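Local coordinates for protein interferon (Danio rerio, PDB 3PIV) that probably acts as a secreted type I interferon-like cytokine that binds a cell-surface receptor and takes part in antiviral defence, at residues V48-K53 / H108-E113; L57-I62 / S94-C99. All coordinates share one frame; numbering follows the deposited sequence.

Contact 1: residues V48-K53 / H108-E113; sequences VEDQVK and HKESYE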
ATOM      1  N   VAL A  48      -5.501 -15.269   9.717  1.00 25.52           N
ATOM      2  CA  VAL A  48      -5.162 -13.962  10.257  1.00 26.98           C
ATOM      3  C   VAL A  48      -3.655 -13.673  10.233  1.00 24.85           C
ATOM      4  O   VAL A  48      -3.244 -12.580   9.860  1.00 27.34           O
ATOM      5  CB  VAL A  48      -5.751 -13.750  11.674  1.00 26.90           C
ATOM      6  CG1 VAL A  48      -5.525 -14.976  12.518  1.00 32.90           C
ATOM      7  CG2 VAL A  48      -5.132 -12.524  12.345  1.00 25.01           C
ATOM      8  N   GLU A  49      -2.838 -14.650  10.597  1.00 28.55           N
ATOM      9  CA  GLU A  49      -1.392 -14.456  10.601  1.00 27.15           C
ATOM     10  C   GLU A  49      -0.910 -14.018   9.231  1.00 27.81           C
ATOM     11  O   GLU A  49      -0.042 -13.144   9.109  1.00 22.49           O
ATOM     12  CB  GLU A  49      -0.666 -15.731  11.025  1.00 26.84           C
ATOM     13  CG  GLU A  49      -0.941 -16.143  12.464  1.00 36.95           C
ATOM     14  CD  GLU A  49       0.199 -16.951  13.071  1.00 43.72           C
ATOM     15  OE1 GLU A  49       1.149 -17.309  12.332  1.00 41.26           O
ATOM     16  OE2 GLU A  49       0.148 -17.226  14.293  1.00 48.11           O
ATOM     17  N   ASP A  50      -1.484 -14.628   8.201  1.00 26.95           N
ATOM     18  CA  ASP A  50      -1.120 -14.318   6.832  1.00 23.42           C
ATOM     19  C   ASP A  50      -1.636 -12.947   6.428  1.00 24.73           C
ATOM     20  O   ASP A  50      -0.981 -12.212   5.684  1.00 20.75           O
ATOM     21  CB  ASP A  50      -1.654 -15.391   5.891  1.00 27.60           C
ATOM     22  CG  ASP A  50      -0.955 -16.707   6.076  1.00 28.81           C
ATOM     23  OD1 ASP A  50       0.290 -16.700   6.081  1.00 31.10           O
ATOM     24  OD2 ASP A  50      -1.637 -17.740   6.226  1.00 32.09           O
ATOM     25  N   GLN A  51      -2.811 -12.595   6.927  1.00 25.56           N
ATOM     26  CA  GLN A  51      -3.377 -11.289   6.610  1.00 25.94           C
ATOM     27  C   GLN A  51      -2.488 -10.154   7.120  1.00 18.89           C
ATOM     28  O   GLN A  51      -2.225  -9.189   6.403  1.00 16.79           O
ATOM     29  CB  GLN A  51      -4.814 -11.175   7.143  1.00 22.57           C
ATOM     30  CG  GLN A  51      -5.792 -12.089   6.392  1.00 23.22           C
ATOM     31  CD  GLN A  51      -7.186 -12.093   6.998  1.00 27.58           C
ATOM     32  OE1 GLN A  51      -7.350 -12.128   8.222  1.00 24.59           O
ATOM     33  NE2 GLN A  51      -8.202 -12.052   6.138  1.00 28.58           N
ATOM     34  N   VAL A  52      -2.047 -10.273   8.366  1.00 18.42           N
ATOM     35  CA  VAL A  52      -1.201  -9.267   8.992  1.00 15.58           C
ATOM     36  C   VAL A  52       0.170  -9.171   8.322  1.00 17.52           C
ATOM     37  O   VAL A  52       0.682  -8.078   8.111  1.00 21.48           O
ATOM     38  CB  VAL A  52      -1.010  -9.563  10.480  1.00 21.67           C
ATOM     39  CG1 VAL A  52      -0.016  -8.571  11.104  1.00 19.95           C
ATOM     40  CG2 VAL A  52      -2.365  -9.527  11.204  1.00 19.02           C
ATOM     41  N   LYS A  53       0.767 -10.316   8.001  1.00 18.38           N
ATOM     42  CA  LYS A  53       2.038 -10.335   7.299  1.00 19.03           C
ATOM     43  C   LYS A  53       1.872  -9.624   5.976  1.00 17.82           C
ATOM     44  O   LYS A  53       2.743  -8.873   5.564  1.00 14.61           O
ATOM     45  CB  LYS A  53       2.499 -11.764   7.036  1.00 22.38           C
ATOM     46  CG  LYS A  53       2.891 -12.551   8.276  1.00 23.52           C
ATOM     47  CD  LYS A  53       3.577 -13.832   7.854  1.00 28.60           C
ATOM     48  CE  LYS A  53       3.636 -14.839   8.983  1.00 32.85           C
ATOM     49  NZ  LYS A  53       4.722 -15.838   8.713  1.00 44.81           N
ATOM     50  N   HIS A 108       8.001 -22.405   2.831  1.00 37.77           N
ATOM     51  CA  HIS A 108       8.380 -21.771   1.574  1.00 34.76           C
ATOM     52  C   HIS A 108       7.915 -20.324   1.586  1.00 35.29           C
ATOM     53  O   HIS A 108       6.966 -19.986   2.292  1.00 37.88           O
ATOM     54  CB  HIS A 108       7.738 -22.491   0.386  1.00 38.08           C
ATOM     55  CG  HIS A 108       7.944 -23.978   0.377  1.00 37.91           C
ATOM     56  ND1 HIS A 108       6.904 -24.870   0.508  1.00 38.75           N
ATOM     57  CD2 HIS A 108       9.068 -24.723   0.234  1.00 41.02           C
ATOM     58  CE1 HIS A 108       7.376 -26.106   0.452  1.00 38.91           C
ATOM     59  NE2 HIS A 108       8.684 -26.043   0.287  1.00 36.70           N
ATOM     60  N   LYS A 109       8.571 -19.473   0.803  1.00 33.46           N
ATOM     61  CA  LYS A 109       8.086 -18.106   0.635  1.00 32.13           C
ATOM     62  C   LYS A 109       6.612 -18.165   0.237  1.00 31.19           C
ATOM     63  O   LYS A 109       6.232 -18.909  -0.671  1.00 27.59           O
ATOM     64  CB  LYS A 109       8.901 -17.353  -0.419  1.00 31.26           C
ATOM     65  CG  LYS A 109       8.875 -15.838  -0.235  1.00 28.63           C
ATOM     66  CD  LYS A 109       9.412 -15.094  -1.456  1.00 31.05           C
ATOM     67  CE  LYS A 109      10.882 -15.382  -1.686  1.00 31.44           C
ATOM     68  NZ  LYS A 109      11.531 -14.307  -2.499  1.00 29.17           N
ATOM     69  N   GLU A 110       5.773 -17.418   0.946  1.00 34.90           N
ATOM     70  CA  GLU A 110       4.342 -17.432   0.661  1.00 26.39           C
ATOM     71  C   GLU A 110       4.087 -16.813  -0.709  1.00 28.42           C
ATOM     72  O   GLU A 110       4.786 -15.884  -1.132  1.00 23.48           O
ATOM     73  CB  GLU A 110       3.563 -16.676   1.743  1.00 27.25           C
ATOM     74  CG  GLU A 110       3.521 -17.373   3.098  1.00 34.94           C
ATOM     75  CD  GLU A 110       2.911 -18.782   3.035  1.00 48.96           C
ATOM     76  OE1 GLU A 110       2.035 -19.034   2.170  1.00 46.62           O
ATOM     77  OE2 GLU A 110       3.310 -19.637   3.862  1.00 53.51           O
ATOM     78  N   SER A 111       3.088 -17.326  -1.408  1.00 22.53           N
ATOM     79  CA  SER A 111       2.796 -16.820  -2.733  1.00 24.60           C
ATOM     80  C   SER A 111       2.319 -15.366  -2.677  1.00 20.20           C
ATOM     81  O   SER A 111       2.507 -14.609  -3.627  1.00 26.54           O
ATOM     82  CB  SER A 111       1.750 -17.697  -3.415  1.00 24.23           C
ATOM     83  OG  SER A 111       0.517 -17.623  -2.731  1.00 31.38           O
ATOM     84  N   TYR A 112       1.714 -14.959  -1.568  1.00 17.85           N
ATOM     85  CA  TYR A 112       1.268 -13.573  -1.480  1.00 20.35           C
ATOM     86  C   TYR A 112       2.432 -12.580  -1.450  1.00 20.27           C
ATOM     87  O   TYR A 112       2.341 -11.509  -2.037  1.00 19.02           O
ATOM     88  CB  TYR A 112       0.271 -13.338  -0.340  1.00 18.68           C
ATOM     89  CG  TYR A 112       0.729 -13.712   1.056  1.00 17.94           C
ATOM     90  CD1 TYR A 112       1.584 -12.883   1.783  1.00 18.80           C
ATOM     91  CD2 TYR A 112       0.265 -14.874   1.665  1.00 19.09           C
ATOM     92  CE1 TYR A 112       1.975 -13.223   3.074  1.00 20.81           C
ATOM     93  CE2 TYR A 112       0.652 -15.222   2.936  1.00 22.46           C
ATOM     94  CZ  TYR A 112       1.506 -14.395   3.643  1.00 23.45           C
ATOM     95  OH  TYR A 112       1.885 -14.757   4.917  1.00 18.35           O
ATOM     96  N   GLU A 113       3.531 -12.943  -0.794  1.00 19.52           N
ATOM     97  CA  GLU A 113       4.716 -12.079  -0.785  1.00 18.92           C
ATOM     98  C   GLU A 113       5.318 -11.956  -2.182  1.00 20.79           C
ATOM     99  O   GLU A 113       5.697 -10.873  -2.623  1.00 20.67           O
ATOM    100  CB  GLU A 113       5.767 -12.600   0.200  1.00 20.64           C
ATOM    101  CG  GLU A 113       7.074 -11.805   0.164  1.00 21.04           C
ATOM    102  CD  GLU A 113       8.114 -12.310   1.156  1.00 24.13           C
ATOM    103  OE1 GLU A 113       7.741 -12.999   2.126  1.00 31.87           O
ATOM    104  OE2 GLU A 113       9.309 -12.003   0.970  1.00 32.07           O
TER
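Tyr-112 reaches from the first turn of helix 111-129 to the side of helix 48-66 and gives its hydroxyl proton to Asp-50. The bond from Tyr-112 OH to Asp-50 OD1 is 2.8 Å long. It meets the carboxylate on its anti side, 18° out of the carboxylate plane. The two side chains cross at about a right angle, and OD1 sits at the ring edge, near the ring plane.

The tight part of the contact gathers round this hydroxyl. Asp-50 CB lies 3.8 Å from Tyr-112 CE2. Beyond CG the Lys-53 chain runs extended past the hydroxyl, with Lys-53 CD 3.5 Å from Tyr-112 OH.

The looser, more polar side is at Glu-110, the N-cap residue of helix 111-129. Its CB rests over one ring face, toward the rim, 3.5 Å above the plane. Its carboxylate stays apart: Glu-110 OE2 is 4.8 Å from Asp-50 OD1. Two like charges this near may raise the affinity of one for a proton.

Farther along helix 48-66, Phe-54 and Leu-57 also pack on Tyr-112. Val-100 of helix 79-101 touches Lys-53, so the contact lies beside a third helix of the bundle.

Contact 2: residues L57-I62 / S94-C99; sequences LTLDHI and SDLKEC
Asp-60 and Lys-97 join two helices of the four-helix-bundle cytokine fold, helix 48-66 and helix 79-101, by a salt bridge. Their side chains come from opposite directions. Asp-60 OD2 and Lys-97 NZ are modelled 2.5 Å apart, so short that the exact length is doubtful. NZ stands in front of the carboxylate and nearer to OD2, with the other oxygen, Asp-60 OD1, 3.1 Å away.

Deeper in the interface two leucines meet. They cross at about a right angle, and each offers a single methyl group. Leu-59 CD1 and Leu-96 CD1 are 4.1 Å apart, an apolar touch beside the charged pair. The contact is therefore layered, with buried leucines inside and a lysine at the exposed rim.

The lysine chain explains how the pair forms. It runs extended along most of its length and then bends at its last torsion (chi4 81°). This brings NZ to the aspartate, although the first bond of the side chain does not aim at the other helix.

Ser-93, one turn before Lys-97, probably helps to position both charges. Its hydroxyl is hydrogen-bonded to Asp-60 OD1 and more weakly to Lys-97 NZ. Val-56 packs against Lys-97, and Met-151 of helix 134-158 touches Leu-59. Val-52 and Leu-55 pack on Leu-96, together with Trp-6 from the N-terminal loop. A nickel ion is bound about 6 Å from the Asp-60 side chain. At the end of the segment, Cys-99 SG is bonded to Cys-4 SG, which ties helix 79-101 to the N-terminal loop.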
ATOM      1  N   LEU A  57       3.716  -6.265   4.529  1.00 12.41           N
ATOM      2  CA  LEU A  57       4.384  -6.294   3.234  1.00 12.92           C
ATOM      3  C   LEU A  57       3.883  -5.185   2.325  1.00 14.91           C
ATOM      4  O   LEU A  57       4.678  -4.436   1.763  1.00 15.88           O
ATOM      5  CB  LEU A  57       4.191  -7.650   2.539  1.00 19.13           C
ATOM      6  CG  LEU A  57       4.997  -8.825   3.092  1.00 16.44           C
ATOM      7  CD1 LEU A  57       4.550 -10.079   2.422  1.00 16.53           C
ATOM      8  CD2 LEU A  57       6.520  -8.600   2.913  1.00 17.78           C
ATOM      9  N   THR A  58       2.563  -5.081   2.194  1.00 10.99           N
ATOM     10  CA  THR A  58       1.956  -4.092   1.320  1.00 14.92           C
ATOM     11  C   THR A  58       2.185  -2.645   1.792  1.00 14.30           C
ATOM     12  O   THR A  58       2.507  -1.759   0.986  1.00 14.71           O
ATOM     13  CB  THR A  58       0.440  -4.376   1.111  1.00 12.42           C
ATOM     14  OG1 THR A  58       0.248  -5.774   0.842  1.00 12.85           O
ATOM     15  CG2 THR A  58      -0.066  -3.581  -0.063  1.00 13.30           C
ATOM     16  N   LEU A  59       2.030  -2.406   3.091  1.00 13.58           N
ATOM     17  CA  LEU A  59       2.301  -1.083   3.630  1.00 13.97           C
ATOM     18  C   LEU A  59       3.722  -0.670   3.271  1.00 11.02           C
ATOM     19  O   LEU A  59       3.986   0.455   2.855  1.00 13.45           O
ATOM     20  CB  LEU A  59       2.119  -1.067   5.157  1.00 13.01           C
ATOM     21  CG  LEU A  59       0.684  -1.068   5.713  1.00 14.00           C
ATOM     22  CD1 LEU A  59       0.733  -1.378   7.186  1.00 16.07           C
ATOM     23  CD2 LEU A  59      -0.052   0.260   5.475  1.00 12.48           C
ATOM     24  N   ASP A  60       4.647  -1.596   3.425  1.00 10.55           N
ATOM     25  CA  ASP A  60       6.042  -1.248   3.231  1.00 15.36           C
ATOM     26  C   ASP A  60       6.314  -0.971   1.761  1.00 12.17           C
ATOM     27  O   ASP A  60       7.111  -0.093   1.440  1.00 11.87           O
ATOM     28  CB  ASP A  60       6.968  -2.332   3.775  1.00 12.90           C
ATOM     29  CG  ASP A  60       7.080  -2.317   5.302  1.00 16.79           C
ATOM     30  OD1 ASP A  60       6.550  -1.410   5.968  1.00 14.73           O
ATOM     31  OD2 ASP A  60       7.708  -3.244   5.842  1.00 19.08           O
ATOM     32  N   HIS A  61       5.611  -1.684   0.880  1.00 12.22           N
ATOM     33  CA  HIS A  61       5.758  -1.487  -0.557  1.00 10.56           C
ATOM     34  C   HIS A  61       5.221  -0.135  -0.976  1.00 12.53           C
ATOM     35  O   HIS A  61       5.820   0.552  -1.794  1.00 13.31           O
ATOM     36  CB  HIS A  61       5.039  -2.598  -1.348  1.00 13.84           C
ATOM     37  CG  HIS A  61       5.858  -3.840  -1.512  1.00 15.20           C
ATOM     38  ND1 HIS A  61       5.392  -5.098  -1.186  1.00 15.98           N
ATOM     39  CD2 HIS A  61       7.130  -4.013  -1.942  1.00 15.06           C
ATOM     40  CE1 HIS A  61       6.337  -5.991  -1.425  1.00 16.98           C
ATOM     41  NE2 HIS A  61       7.410  -5.353  -1.864  1.00 16.84           N
ATOM     42  N   ILE A  62       4.073   0.240  -0.424  1.00 13.94           N
ATOM     43  CA  ILE A  62       3.494   1.542  -0.724  1.00 11.32           C
ATOM     44  C   ILE A  62       4.422   2.653  -0.228  1.00 12.81           C
ATOM     45  O   ILE A  62       4.677   3.616  -0.934  1.00 12.90           O
ATOM     46  CB  ILE A  62       2.109   1.702  -0.072  1.00 11.33           C
ATOM     47  CG1 ILE A  62       1.091   0.776  -0.757  1.00 10.02           C
ATOM     48  CG2 ILE A  62       1.658   3.149  -0.145  1.00  9.14           C
ATOM     49  CD1 ILE A  62      -0.265   0.676  -0.019  1.00 13.97           C
ATOM     50  N   SER A  94       5.015  -0.451  11.442  1.00 18.03           N
ATOM     51  CA  SER A  94       5.919  -0.775  12.540  1.00 22.30           C
ATOM     52  C   SER A  94       5.205  -1.446  13.746  1.00 21.10           C
ATOM     53  O   SER A  94       5.771  -2.308  14.397  1.00 21.71           O
ATOM     54  CB  SER A  94       6.671   0.476  12.989  1.00 18.88           C
ATOM     55  OG  SER A  94       7.290   0.227  14.230  1.00 22.06           O
ATOM     56  N   ASP A  95       3.974  -1.044  14.044  1.00 20.09           N
ATOM     57  CA  ASP A  95       3.193  -1.736  15.078  1.00 25.56           C
ATOM     58  C   ASP A  95       2.851  -3.182  14.708  1.00 26.11           C
ATOM     59  O   ASP A  95       3.025  -4.091  15.518  1.00 28.51           O
ATOM     60  CB  ASP A  95       1.913  -0.962  15.410  1.00 26.01           C
ATOM     61  CG  ASP A  95       2.197   0.401  16.027  1.00 24.89           C
ATOM     62  OD1 ASP A  95       3.344   0.634  16.440  1.00 28.83           O
ATOM     63  OD2 ASP A  95       1.276   1.238  16.089  1.00 30.75           O
ATOM     64  N   LEU A  96       2.348  -3.388  13.490  1.00 22.15           N
ATOM     65  CA  LEU A  96       2.018  -4.727  12.999  1.00 22.78           C
ATOM     66  C   LEU A  96       3.219  -5.665  12.949  1.00 23.47           C
ATOM     67  O   LEU A  96       3.077  -6.874  13.151  1.00 18.67           O
ATOM     68  CB  LEU A  96       1.361  -4.654  11.611  1.00 19.33           C
ATOM     69  CG  LEU A  96      -0.060  -4.085  11.633  1.00 24.10           C
ATOM     70  CD1 LEU A  96      -0.563  -3.767  10.241  1.00 16.50           C
ATOM     71  CD2 LEU A  96      -0.996  -5.060  12.339  1.00 24.11           C
ATOM     72  N   LYS A  97       4.398  -5.111  12.672  1.00 19.36           N
ATOM     73  CA  LYS A  97       5.616  -5.915  12.644  1.00 21.61           C
ATOM     74  C   LYS A  97       5.831  -6.588  13.998  1.00 21.99           C
ATOM     75  O   LYS A  97       6.432  -7.653  14.095  1.00 20.77           O
ATOM     76  CB  LYS A  97       6.833  -5.053  12.297  1.00 18.48           C
ATOM     77  CG  LYS A  97       6.975  -4.720  10.820  1.00 18.48           C
ATOM     78  CD  LYS A  97       8.088  -3.698  10.609  1.00 22.54           C
ATOM     79  CE  LYS A  97       8.656  -3.734   9.198  1.00 18.15           C
ATOM     80  NZ  LYS A  97       7.777  -2.993   8.309  1.00 22.46           N
ATOM     81  N   GLU A  98       5.344  -5.954  15.051  1.00 22.95           N
ATOM     82  CA  GLU A  98       5.444  -6.560  16.366  1.00 30.61           C
ATOM     83  C   GLU A  98       4.710  -7.916  16.388  1.00 28.33           C
ATOM     84  O   GLU A  98       5.265  -8.918  16.832  1.00 25.95           O
ATOM     85  CB  GLU A  98       4.930  -5.601  17.440  1.00 28.83           C
ATOM     86  CG  GLU A  98       4.969  -6.154  18.849  1.00 40.78           C
ATOM     87  CD  GLU A  98       4.342  -5.208  19.859  1.00 46.87           C
ATOM     88  OE1 GLU A  98       4.998  -4.200  20.215  1.00 50.02           O
ATOM     89  OE2 GLU A  98       3.192  -5.468  20.289  1.00 45.56           O
ATOM     90  N   CYS A  99       3.482  -7.957  15.878  1.00 25.70           N
ATOM     91  CA  CYS A  99       2.755  -9.218  15.831  1.00 24.15           C
ATOM     92  C   CYS A  99       3.447 -10.220  14.936  1.00 26.10           C
ATOM     93  O   CYS A  99       3.519 -11.395  15.265  1.00 32.41           O
ATOM     94  CB  CYS A  99       1.318  -9.015  15.354  1.00 24.86           C
ATOM     95  SG  CYS A  99       0.446  -7.683  16.182  1.00 32.06           S
TER

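How the contacts relate
From the N terminus, the chain first meets the disulfide partner Cys-4, then helices 10-23 and 37-44. Helix 48-66 follows and serves both contacts. Contact 1 uses its start and contact 2 its middle. Contact 2 closes the inner loop when the chain returns on helix 79-101. Contact 1 closes the outer loop once the chain enters helix 111-129, so contact 2 is nested inside it. Helix 48-66 is thus tied to the next two helices. The centres are 12 Å apart, and the contacts touch. Val-52 CG1 packs on Leu-96 CD2 at 3.8 Å, and Glu-113 CB on Leu-57 CD1 at 3.6 Å.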